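Local coordinates for protein NEQ263 (Nanoarchaeum equitans Kin4-M, PDB 5BN3) that probably binds ATP as the B-type partner of the alpha chain in the catalytic core of an archaeal ATP synthase, at residues S166-Y169 / K170-I173; S195-E198 / K199-P203; Y231-A234 / L235-S239; L280-G284 / N285-H289. All blocks are in the same frame, centred on the assembly; numbering follows the deposited sequence.

Contact 1. Residues S166-Y169 / K170-I173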
loop_
_atom_site.group_PDB
_atom_site.type_symbol
_atom_site.label_atom_id
_atom_site.label_comp_id
_atom_site.label_asym_id
_atom_site.label_seq_id
_atom_site.Cartn_x
_atom_site.Cartn_y
_atom_site.Cartn_z
ATOM N N SER B 166 11.364 -30.813 10.309
ATOM C CA SER B 166 11.636 -32.250 10.289
ATOM C C SER B 166 10.373 -33.099 10.205
ATOM O O SER B 166 10.376 -34.147 9.566
ATOM C CB SER B 166 12.479 -32.669 11.497
ATOM O OG SER B 166 11.799 -32.431 12.716
ATOM N N ASP B 167 9.304 -32.644 10.850
ATOM C CA ASP B 167 8.007 -33.318 10.770
ATOM C C ASP B 167 7.570 -33.540 9.327
ATOM O O ASP B 167 6.975 -34.566 8.997
ATOM C CB ASP B 167 6.943 -32.480 11.479
ATOM C CG ASP B 167 7.043 -32.559 12.983
ATOM O OD1 ASP B 167 8.024 -33.139 13.494
ATOM O OD2 ASP B 167 6.137 -32.025 13.653
ATOM N N ILE B 168 7.867 -32.567 8.472
ATOM C CA ILE B 168 7.451 -32.623 7.076
ATOM C C ILE B 168 8.296 -33.599 6.250
ATOM O O ILE B 168 7.754 -34.516 5.630
ATOM C CB ILE B 168 7.447 -31.218 6.428
ATOM C CG1 ILE B 168 6.531 -30.271 7.212
ATOM C CG2 ILE B 168 7.009 -31.300 4.980
ATOM C CD1 ILE B 168 5.117 -30.796 7.406
ATOM N N TYR B 169 9.617 -33.424 6.246
ATOM C CA TYR B 169 10.459 -34.312 5.440
ATOM C C TYR B 169 10.514 -35.753 5.959
ATOM O O TYR B 169 10.735 -36.682 5.183
ATOM C CB TYR B 169 11.860 -33.727 5.158
ATOM C CG TYR B 169 12.793 -33.530 6.338
ATOM C CD1 TYR B 169 13.365 -34.613 6.995
ATOM C CD2 TYR B 169 13.159 -32.254 6.745
ATOM C CE1 TYR B 169 14.238 -34.428 8.050
ATOM C CE2 TYR B 169 14.034 -32.061 7.794
ATOM C CZ TYR B 169 14.567 -33.151 8.443
ATOM O OH TYR B 169 15.436 -32.969 9.492
ATOM N N LYS B 170 10.290 -35.941 7.257
ATOM C CA LYS B 170 10.205 -37.292 7.808
ATOM C C LYS B 170 8.889 -37.964 7.426
ATOM O O LYS B 170 8.823 -39.186 7.322
ATOM C CB LYS B 170 10.393 -37.287 9.329
ATOM C CG LYS B 170 11.792 -36.886 9.768
ATOM C CD LYS B 170 12.271 -37.711 10.950
ATOM C CE LYS B 170 13.768 -37.524 11.166
ATOM N NZ LYS B 170 14.359 -38.599 12.013
ATOM N N MET B 171 7.847 -37.164 7.218
ATOM C CA MET B 171 6.566 -37.679 6.740
ATOM C C MET B 171 6.727 -38.302 5.357
ATOM O O MET B 171 6.156 -39.356 5.069
ATOM C CB MET B 171 5.521 -36.560 6.691
ATOM C CG MET B 171 4.168 -36.993 6.155
ATOM S SD MET B 171 3.087 -35.610 5.736
ATOM C CE MET B 171 3.115 -34.677 7.265
ATOM N N PHE B 172 7.515 -37.649 4.509
ATOM C CA PHE B 172 7.809 -38.160 3.174
ATOM C C PHE B 172 8.656 -39.426 3.240
ATOM O O PHE B 172 8.305 -40.447 2.648
ATOM C CB PHE B 172 8.543 -37.101 2.347
ATOM C CG PHE B 172 7.638 -36.067 1.740
ATOM C CD1 PHE B 172 7.187 -34.991 2.490
ATOM C CD2 PHE B 172 7.249 -36.166 0.413
ATOM C CE1 PHE B 172 6.357 -34.037 1.927
ATOM C CE2 PHE B 172 6.420 -35.216 -0.155
ATOM C CZ PHE B 172 5.974 -34.150 0.603
ATOM N N ILE B 173 9.780 -39.340 3.950
ATOM C CA ILE B 173 10.706 -40.461 4.102
ATOM C C ILE B 173 10.010 -41.715 4.634
ATOM O O ILE B 173 10.195 -42.812 4.102
ATOM C CB ILE B 173 11.884 -40.086 5.036
ATOM C CG1 ILE B 173 12.781 -39.036 4.371
ATOM C CG2 ILE B 173 12.706 -41.310 5.401
ATOM C CD1 ILE B 173 13.911 -38.542 5.258
#

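Contact 2. Residues S195-E198 / K199-P203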
loop_
_atom_site.group_PDB
_atom_site.type_symbol
_atom_site.label_atom_id
_atom_site.label_comp_id
_atom_site.label_asym_id
_atom_site.label_seq_id
_atom_site.Cartn_x
_atom_site.Cartn_y
_atom_site.Cartn_z
ATOM N N SER B 195 22.108 -22.540 5.976
ATOM C CA SER B 195 22.561 -21.399 5.183
ATOM C C SER B 195 21.689 -21.257 3.940
ATOM O O SER B 195 21.256 -22.261 3.367
ATOM C CB SER B 195 24.025 -21.590 4.776
ATOM O OG SER B 195 24.446 -20.576 3.882
ATOM N N PRO B 196 21.418 -20.010 3.524
ATOM C CA PRO B 196 20.572 -19.804 2.344
ATOM C C PRO B 196 21.179 -20.394 1.074
ATOM O O PRO B 196 20.427 -20.746 0.168
ATOM C CB PRO B 196 20.472 -18.274 2.237
ATOM C CG PRO B 196 21.635 -17.752 3.011
ATOM C CD PRO B 196 21.851 -18.736 4.122
ATOM N N ILE B 197 22.504 -20.502 1.008
ATOM C CA ILE B 197 23.153 -21.099 -0.158
ATOM C C ILE B 197 22.824 -22.594 -0.291
ATOM O O ILE B 197 22.694 -23.105 -1.403
ATOM C CB ILE B 197 24.690 -20.857 -0.160
ATOM C CG1 ILE B 197 25.301 -21.207 -1.518
ATOM C CG2 ILE B 197 25.376 -21.655 0.935
ATOM C CD1 ILE B 197 24.972 -20.216 -2.602
ATOM N N GLU B 198 22.668 -23.290 0.833
ATOM C CA GLU B 198 22.298 -24.703 0.783
ATOM C C GLU B 198 20.852 -24.862 0.320
ATOM O O GLU B 198 20.516 -25.807 -0.398
ATOM C CB GLU B 198 22.488 -25.385 2.144
ATOM C CG GLU B 198 22.130 -26.870 2.111
ATOM C CD GLU B 198 22.343 -27.587 3.429
ATOM O OE1 GLU B 198 22.958 -27.007 4.351
ATOM O OE2 GLU B 198 21.891 -28.747 3.540
ATOM N N LYS B 199 20.002 -23.930 0.735
ATOM C CA LYS B 199 18.591 -23.974 0.371
ATOM C C LYS B 199 18.374 -23.804 -1.131
ATOM O O LYS B 199 17.592 -24.536 -1.732
ATOM C CB LYS B 199 17.796 -22.917 1.148
ATOM C CG LYS B 199 17.614 -23.231 2.634
ATOM C CD LYS B 199 16.553 -22.326 3.259
ATOM C CE LYS B 199 16.386 -22.592 4.751
ATOM N NZ LYS B 199 17.439 -21.938 5.573
ATOM N N ILE B 200 19.063 -22.845 -1.741
ATOM C CA ILE B 200 18.861 -22.598 -3.170
ATOM C C ILE B 200 19.583 -23.615 -4.053
ATOM O O ILE B 200 19.250 -23.767 -5.228
ATOM C CB ILE B 200 19.233 -21.156 -3.597
ATOM C CG1 ILE B 200 20.737 -20.916 -3.466
ATOM C CG2 ILE B 200 18.431 -20.130 -2.800
ATOM C CD1 ILE B 200 21.241 -19.801 -4.365
ATOM N N TYR B 201 20.568 -24.309 -3.488
ATOM C CA TYR B 201 21.261 -25.374 -4.211
ATOM C C TYR B 201 20.486 -26.691 -4.186
ATOM O O TYR B 201 20.675 -27.543 -5.051
ATOM C CB TYR B 201 22.676 -25.582 -3.654
ATOM C CG TYR B 201 23.708 -24.631 -4.216
ATOM C CD1 TYR B 201 23.329 -23.535 -4.978
ATOM C CD2 TYR B 201 25.062 -24.844 -4.005
ATOM C CE1 TYR B 201 24.271 -22.669 -5.499
ATOM C CE2 TYR B 201 26.011 -23.984 -4.526
ATOM C CZ TYR B 201 25.610 -22.901 -5.272
ATOM O OH TYR B 201 26.550 -22.041 -5.792
ATOM N N THR B 202 19.609 -26.847 -3.198
ATOM C CA THR B 202 18.828 -28.080 -3.050
ATOM C C THR B 202 18.066 -28.487 -4.319
ATOM O O THR B 202 18.221 -29.615 -4.788
ATOM C CB THR B 202 17.867 -28.018 -1.835
ATOM O OG1 THR B 202 18.620 -27.767 -0.643
ATOM C CG2 THR B 202 17.105 -29.317 -1.687
ATOM N N PRO B 203 17.251 -27.577 -4.891
ATOM C CA PRO B 203 16.553 -28.021 -6.101
ATOM C C PRO B 203 17.496 -28.162 -7.290
ATOM O O PRO B 203 17.185 -28.906 -8.214
ATOM C CB PRO B 203 15.548 -26.893 -6.357
ATOM C CG PRO B 203 16.185 -25.687 -5.752
ATOM C CD PRO B 203 16.885 -26.193 -4.525
#

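Contact 3. Residues Y231-A234 / L235-S239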
loop_
_atom_site.group_PDB
_atom_site.type_symbol
_atom_site.label_atom_id
_atom_site.label_comp_id
_atom_site.label_asym_id
_atom_site.label_seq_id
_atom_site.Cartn_x
_atom_site.Cartn_y
_atom_site.Cartn_z
ATOM N N TYR B 231 12.147 -21.453 -0.648
ATOM C CA TYR B 231 13.190 -21.227 -1.643
ATOM C C TYR B 231 13.309 -19.748 -1.988
ATOM O O TYR B 231 14.409 -19.196 -2.038
ATOM C CB TYR B 231 12.929 -22.042 -2.916
ATOM C CG TYR B 231 13.892 -21.695 -4.026
ATOM C CD1 TYR B 231 15.136 -22.299 -4.103
ATOM C CD2 TYR B 231 13.567 -20.744 -4.983
ATOM C CE1 TYR B 231 16.026 -21.975 -5.107
ATOM C CE2 TYR B 231 14.449 -20.412 -5.986
ATOM C CZ TYR B 231 15.677 -21.027 -6.041
ATOM O OH TYR B 231 16.554 -20.697 -7.047
ATOM N N ALA B 232 12.172 -19.113 -2.247
ATOM C CA ALA B 232 12.154 -17.689 -2.546
ATOM C C ALA B 232 12.718 -16.871 -1.386
ATOM O O ALA B 232 13.392 -15.864 -1.601
ATOM C CB ALA B 232 10.745 -17.240 -2.878
ATOM N N ASP B 233 12.434 -17.309 -0.162
ATOM C CA ASP B 233 12.914 -16.627 1.035
ATOM C C ASP B 233 14.439 -16.663 1.107
ATOM O O ASP B 233 15.081 -15.671 1.454
ATOM C CB ASP B 233 12.310 -17.269 2.287
ATOM C CG ASP B 233 12.754 -16.588 3.566
ATOM O OD1 ASP B 233 13.862 -16.898 4.058
ATOM O OD2 ASP B 233 11.996 -15.744 4.092
ATOM N N ALA B 234 15.011 -17.813 0.775
ATOM C CA ALA B 234 16.459 -17.968 0.764
ATOM C C ALA B 234 17.094 -17.110 -0.328
ATOM O O ALA B 234 18.152 -16.513 -0.120
ATOM C CB ALA B 234 16.829 -19.425 0.581
ATOM N N LEU B 235 16.448 -17.053 -1.490
ATOM C CA LEU B 235 16.934 -16.231 -2.595
ATOM C C LEU B 235 16.935 -14.754 -2.217
ATOM O O LEU B 235 17.850 -14.011 -2.578
ATOM C CB LEU B 235 16.082 -16.454 -3.850
ATOM C CG LEU B 235 16.711 -15.981 -5.163
ATOM C CD1 LEU B 235 17.881 -16.876 -5.535
ATOM C CD2 LEU B 235 15.691 -15.931 -6.294
ATOM N N ARG B 236 15.907 -14.334 -1.487
ATOM C CA ARG B 236 15.805 -12.955 -1.022
ATOM C C ARG B 236 16.885 -12.652 0.006
ATOM O O ARG B 236 17.422 -11.543 0.053
ATOM C CB ARG B 236 14.420 -12.704 -0.420
ATOM C CG ARG B 236 14.245 -11.328 0.197
ATOM C CD ARG B 236 12.807 -11.101 0.633
ATOM N NE ARG B 236 12.376 -12.074 1.636
ATOM C CZ ARG B 236 11.134 -12.168 2.103
ATOM N NH1 ARG B 236 10.193 -11.348 1.658
ATOM N NH2 ARG B 236 10.835 -13.085 3.008
ATOM N N GLU B 237 17.196 -13.643 0.832
ATOM C CA GLU B 237 18.225 -13.484 1.847
ATOM C C GLU B 237 19.576 -13.199 1.193
ATOM O O GLU B 237 20.302 -12.292 1.605
ATOM C CB GLU B 237 18.294 -14.735 2.721
ATOM C CG GLU B 237 19.252 -14.608 3.880
ATOM C CD GLU B 237 19.138 -15.749 4.865
ATOM O OE1 GLU B 237 18.217 -16.586 4.725
ATOM O OE2 GLU B 237 19.972 -15.808 5.789
ATOM N N ILE B 238 19.893 -13.971 0.158
ATOM C CA ILE B 238 21.123 -13.792 -0.604
ATOM C C ILE B 238 21.112 -12.479 -1.379
ATOM O O ILE B 238 22.107 -11.753 -1.399
ATOM C CB ILE B 238 21.337 -14.968 -1.578
ATOM C CG1 ILE B 238 21.429 -16.277 -0.792
ATOM C CG2 ILE B 238 22.584 -14.756 -2.421
ATOM C CD1 ILE B 238 21.562 -17.505 -1.652
ATOM N N SER B 239 19.984 -12.177 -2.014
ATOM C CA SER B 239 19.837 -10.936 -2.764
ATOM C C SER B 239 20.054 -9.705 -1.892
ATOM O O SER B 239 20.563 -8.696 -2.366
ATOM C CB SER B 239 18.454 -10.867 -3.413
ATOM O OG SER B 239 18.252 -9.609 -4.028
HETATM O O HOH W 1 14.169 -13.651 2.989
HETATM O O HOH W 2 15.605 -16.535 6.229
#

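Contact 4. Residues L280-G284 / N285-H289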
loop_
_atom_site.group_PDB
_atom_site.type_symbol
_atom_site.label_atom_id
_atom_site.label_comp_id
_atom_site.label_asym_id
_atom_site.label_seq_id
_atom_site.Cartn_x
_atom_site.Cartn_y
_atom_site.Cartn_z
ATOM N N LEU B 280 4.001 -25.277 -2.971
ATOM C CA LEU B 280 4.185 -24.045 -2.213
ATOM C C LEU B 280 2.998 -23.695 -1.328
ATOM O O LEU B 280 1.854 -24.054 -1.618
ATOM C CB LEU B 280 4.541 -22.871 -3.137
ATOM C CG LEU B 280 3.581 -22.451 -4.253
ATOM C CD1 LEU B 280 2.554 -21.449 -3.757
ATOM C CD2 LEU B 280 4.361 -21.864 -5.420
ATOM N N THR B 281 3.293 -23.001 -0.236
ATOM C CA THR B 281 2.265 -22.450 0.629
ATOM C C THR B 281 1.978 -21.035 0.152
ATOM O O THR B 281 2.904 -20.236 -0.010
ATOM C CB THR B 281 2.739 -22.407 2.093
ATOM O OG1 THR B 281 3.020 -23.738 2.547
ATOM C CG2 THR B 281 1.675 -21.789 2.981
ATOM N N MET B 282 0.710 -20.730 -0.107
ATOM C CA MET B 282 0.312 -19.365 -0.440
ATOM C C MET B 282 0.190 -18.595 0.867
ATOM O O MET B 282 -0.768 -18.811 1.609
ATOM C CB MET B 282 -1.039 -19.358 -1.164
ATOM C CG MET B 282 -1.078 -20.164 -2.453
ATOM S SD MET B 282 -2.677 -20.081 -3.299
ATOM C CE MET B 282 -3.661 -21.204 -2.297
ATOM N N PRO B 283 1.157 -17.700 1.150
ATOM C CA PRO B 283 1.299 -17.016 2.445
ATOM C C PRO B 283 -0.022 -16.723 3.176
ATOM O O PRO B 283 -0.430 -17.559 3.979
ATOM C CB PRO B 283 2.056 -15.740 2.072
ATOM C CG PRO B 283 2.976 -16.214 0.970
ATOM C CD PRO B 283 2.149 -17.213 0.170
ATOM N N GLY B 284 -0.695 -15.612 2.892
ATOM C CA GLY B 284 -1.967 -15.315 3.560
ATOM C C GLY B 284 -3.160 -15.989 2.887
ATOM O O GLY B 284 -4.243 -15.404 2.831
ATOM N N ASN B 285 -2.964 -17.208 2.386
ATOM C CA ASN B 285 -3.940 -17.848 1.499
ATOM C C ASN B 285 -4.306 -16.903 0.352
ATOM O O ASN B 285 -5.467 -16.789 -0.045
ATOM C CB ASN B 285 -5.187 -18.308 2.270
ATOM C CG ASN B 285 -6.077 -19.225 1.449
ATOM O OD1 ASN B 285 -5.639 -19.814 0.460
ATOM N ND2 ASN B 285 -7.336 -19.342 1.853
ATOM N N ASP B 286 -3.288 -16.225 -0.171
ATOM C CA ASP B 286 -3.458 -15.239 -1.229
ATOM C C ASP B 286 -2.720 -15.705 -2.480
ATOM O O ASP B 286 -1.487 -15.698 -2.526
ATOM C CB ASP B 286 -2.923 -13.881 -0.760
ATOM C CG ASP B 286 -3.275 -12.748 -1.707
ATOM O OD1 ASP B 286 -3.752 -13.018 -2.830
ATOM O OD2 ASP B 286 -3.061 -11.578 -1.329
ATOM N N ILE B 287 -3.479 -16.108 -3.496
ATOM C CA ILE B 287 -2.902 -16.622 -4.735
ATOM C C ILE B 287 -2.223 -15.516 -5.540
ATOM O O ILE B 287 -1.463 -15.788 -6.472
ATOM C CB ILE B 287 -3.971 -17.330 -5.606
ATOM C CG1 ILE B 287 -3.314 -18.300 -6.590
ATOM C CG2 ILE B 287 -4.833 -16.315 -6.340
ATOM C CD1 ILE B 287 -4.285 -19.277 -7.227
ATOM N N THR B 288 -2.497 -14.266 -5.172
ATOM C CA THR B 288 -1.893 -13.124 -5.852
ATOM C C THR B 288 -0.576 -12.701 -5.208
ATOM O O THR B 288 0.049 -11.734 -5.646
ATOM C CB THR B 288 -2.840 -11.910 -5.896
ATOM O OG1 THR B 288 -3.016 -11.389 -4.575
ATOM C CG2 THR B 288 -4.188 -12.309 -6.472
ATOM N N HIS B 289 -0.166 -13.412 -4.162
ATOM C CA HIS B 289 1.144 -13.186 -3.566
ATOM C C HIS B 289 2.202 -13.507 -4.616
ATOM O O HIS B 289 2.005 -14.396 -5.441
ATOM C CB HIS B 289 1.337 -14.061 -2.329
ATOM C CG HIS B 289 2.631 -13.826 -1.614
ATOM N ND1 HIS B 289 3.809 -14.432 -1.988
ATOM C CD2 HIS B 289 2.927 -13.058 -0.536
ATOM C CE1 HIS B 289 4.779 -14.046 -1.176
ATOM N NE2 HIS B 289 4.268 -13.214 -0.286
#

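Contact 1. Residues S166-Y169 / K170-I173
Ile168 and Phe172, one turn apart on helix 166-178, lie side by side and point the same way. Their apolar contact joins Ile168 CG2 to Phe172 CE1 at 4.2 Å, and Ile168 O lies at the edge of the ring, near its plane, 3.2 Å from Phe172 CD1. A further apolar pair on this turn is Ile168 CD1 with Met171 CE, 4.4 Å apart, where the flexible thioether chain reaches back along the helix. On another side of the helix Tyr169 CD1 stands 4.3 Å from Ile173 CD1. Chi1 of 66° sets the Tyr169 ring between its own N and carbonyl carbon, and Ser166 CA lies over one face, toward the rim.

The backbone bonds are those of an alpha helix. Ile173 N donates to Tyr169 O at 3.1 Å in a nearly straight bond (171°), Lys170 N reaches Ser166 O at 2.9 Å, and the bond from Phe172 N to Ile168 O is weak.

Flat Phe172 stacks on the ring of Phe159; with an alanine in its place, Phe159 would probably lose that partner and a gap open beside Ile168 CG2. Helix 166-178 is the crossover between strands 156-162 and 185-190. Beyond this unit Phe172 packs on Leu145 of helix 140-151 and, with branched Ile168, on Leu226 of strand 220-226, while Tyr169 and branched Ile173 fill the side against Ile189 of strand 185-190.

Contact 2. Residues S195-E198 / K199-P203
The first turns of helix 196-215 open with an N-cap: Ser195 OG accepts a weak bond from Ile197 N, and the same hydroxyl is hydrogen-bonded to Leu43 O. A small hydroxyl residue suits this place because it can turn back on the unpaired amides of a helix start, and Pro196 fits the first turn, where its missing N-H costs no helical bond. Beyond the cap, Ile200 N donates to Pro196 O at 3.1 Å and Tyr201 N to Ile197 O at 3.2 Å.

The main side-chain contact is a CH-pi interaction. Ile197 CD1 lies over one face of the Tyr201 ring, 4.2 Å from its centroid and 26° off the normal. With CG1 anti to the backbone N (chi1 -167°), the longer branch of the isoleucine runs beside the tyrosine, and both side chains point the same way. Ile197 CD1 also meets Ile200 CD1 at 4.1 Å, so this one methyl serves two neighbours.

Glu198 O receives two bonds from Thr202: a short one from OG1, 2.7 Å long, and a weak one from the backbone N. The hydroxyl is also bonded to Ser190 OG, which links the helix to strand 185-190. Lys199 sends NZ back to the carbonyls of Ser194 and Ala192, while Glu198 OE2 takes the amide of Gly76. The motif is thus a serine N-cap with proline at the next position, followed by a threonine hydroxyl bonded to the carbonyl four residues back, just before the kink at Pro203, whose N has no bond to the turn before.

Contact 3. Residues Y231-A234 / L235-S239
Arg236 presents the edge of its guanidinium to Asp233, whose OD2 lies near the guanidinium plane, as does water 1, which accepts from Arg236 NE at 2.7 Å. The two planes, carboxylate and guanidinium, stand 80° apart, and Arg236 NH2 meets Asp233 OD2 from above the carboxylate plane, 3.1 Å away, in a salt bridge. Tyr251 makes a cation-pi contact with Arg236.

This is an i to i+3 ion pair on the alpha helix 228-241. Arginine suits the site because its several N-H groups serve different partners: NH1 bonds Arg249 O and forms a salt bridge with Glu342 of the neighbouring alpha chain. Chi3 of 60° bends the long chain back toward Asp233. Another acid, Glu237, pairs with Arg351 of that alpha chain, a mate that probably eases its closeness to Asp233.

Tyr231, Leu235, Ala234 and Ile238 pack against helices 255-263 and 196-215, with Tyr231 OH bonded to Asp258; small Ala234 lets Lys199 of helix 196-215 come close. Along the backbone, Leu235 N donates to Tyr231 O at 3.0 Å and Ile238 N to Ala234 O at 3.1 Å. Between the two acids sits water 2, 2.8 Å from Asp233 OD1 and 3.0 Å from Glu237 OE1.

Contact 4. Residues L280-G284 / N285-H289
A chi1 of -177° and a chi2 of -84° swing the His289 imidazole under the Pro283 ring, whose CG stands over the centre of one face. This CH-pi contact is close and almost exactly on the ring normal: Pro283 CG lies 3.3 Å from the centroid of the His289 ring and 2° off the perpendicular. A proline suits the place because its rigid ring can lay CG squarely on the imidazole at little entropic cost. Met282 lies alongside Ile287, with Met282 SD 3.8 Å from Ile287 CG1, and Met282 CE reaches Asn285 OD1 at 3.7 Å.

Two turns shape the backbone. Asn285 N donates to Met282 O at 2.8 Å, which folds the chain back after strand 273-281. Further on, Asp286 OD1 accepts from Thr288 N at 2.9 Å, inside a turn that His289 N closes onto Asp286 O.

His289 ND1 also caps Val291 N. Were His289 an alanine, the Val291 amide would probably lose its cap and Pro283 CG the face beneath it. Pro283 packs on Gln392 of one alpha chain and Ile287 on Phe225 of a second, which places the loop between two subunits. The side chain of Ile287 is about 10 Å from that of Arg326, an ADP-binding residue whose ligand is not bound to this chain here. A type I beta turn with an Asx turn and a histidine N-cap thus joins strand 273-281 to helix 290-296.

Overall arrangement
All four contacts belong to the nucleotide-binding domain, but they differ in burial and chemistry. Contacts 2 and 3 are buried, their centres about 9 Å apart, and they hold the same helix pair: Ile200 of one packs on Tyr231 and Ile238 of the other. Contact 2 mixes a CH-pi contact with hydroxyl and lysine bonds, whereas contact 3 reaches an alpha chain through charged side chains, where the others mostly pack on theirs. Contact 1, partly buried, lies on a separate helix, its centre about 18 Å from that of contact 2, and relies on aromatic and aliphatic packing. Contact 4, also partly buried, has no helix of its own: turns and a proline-histidine contact replace regular helical bonding.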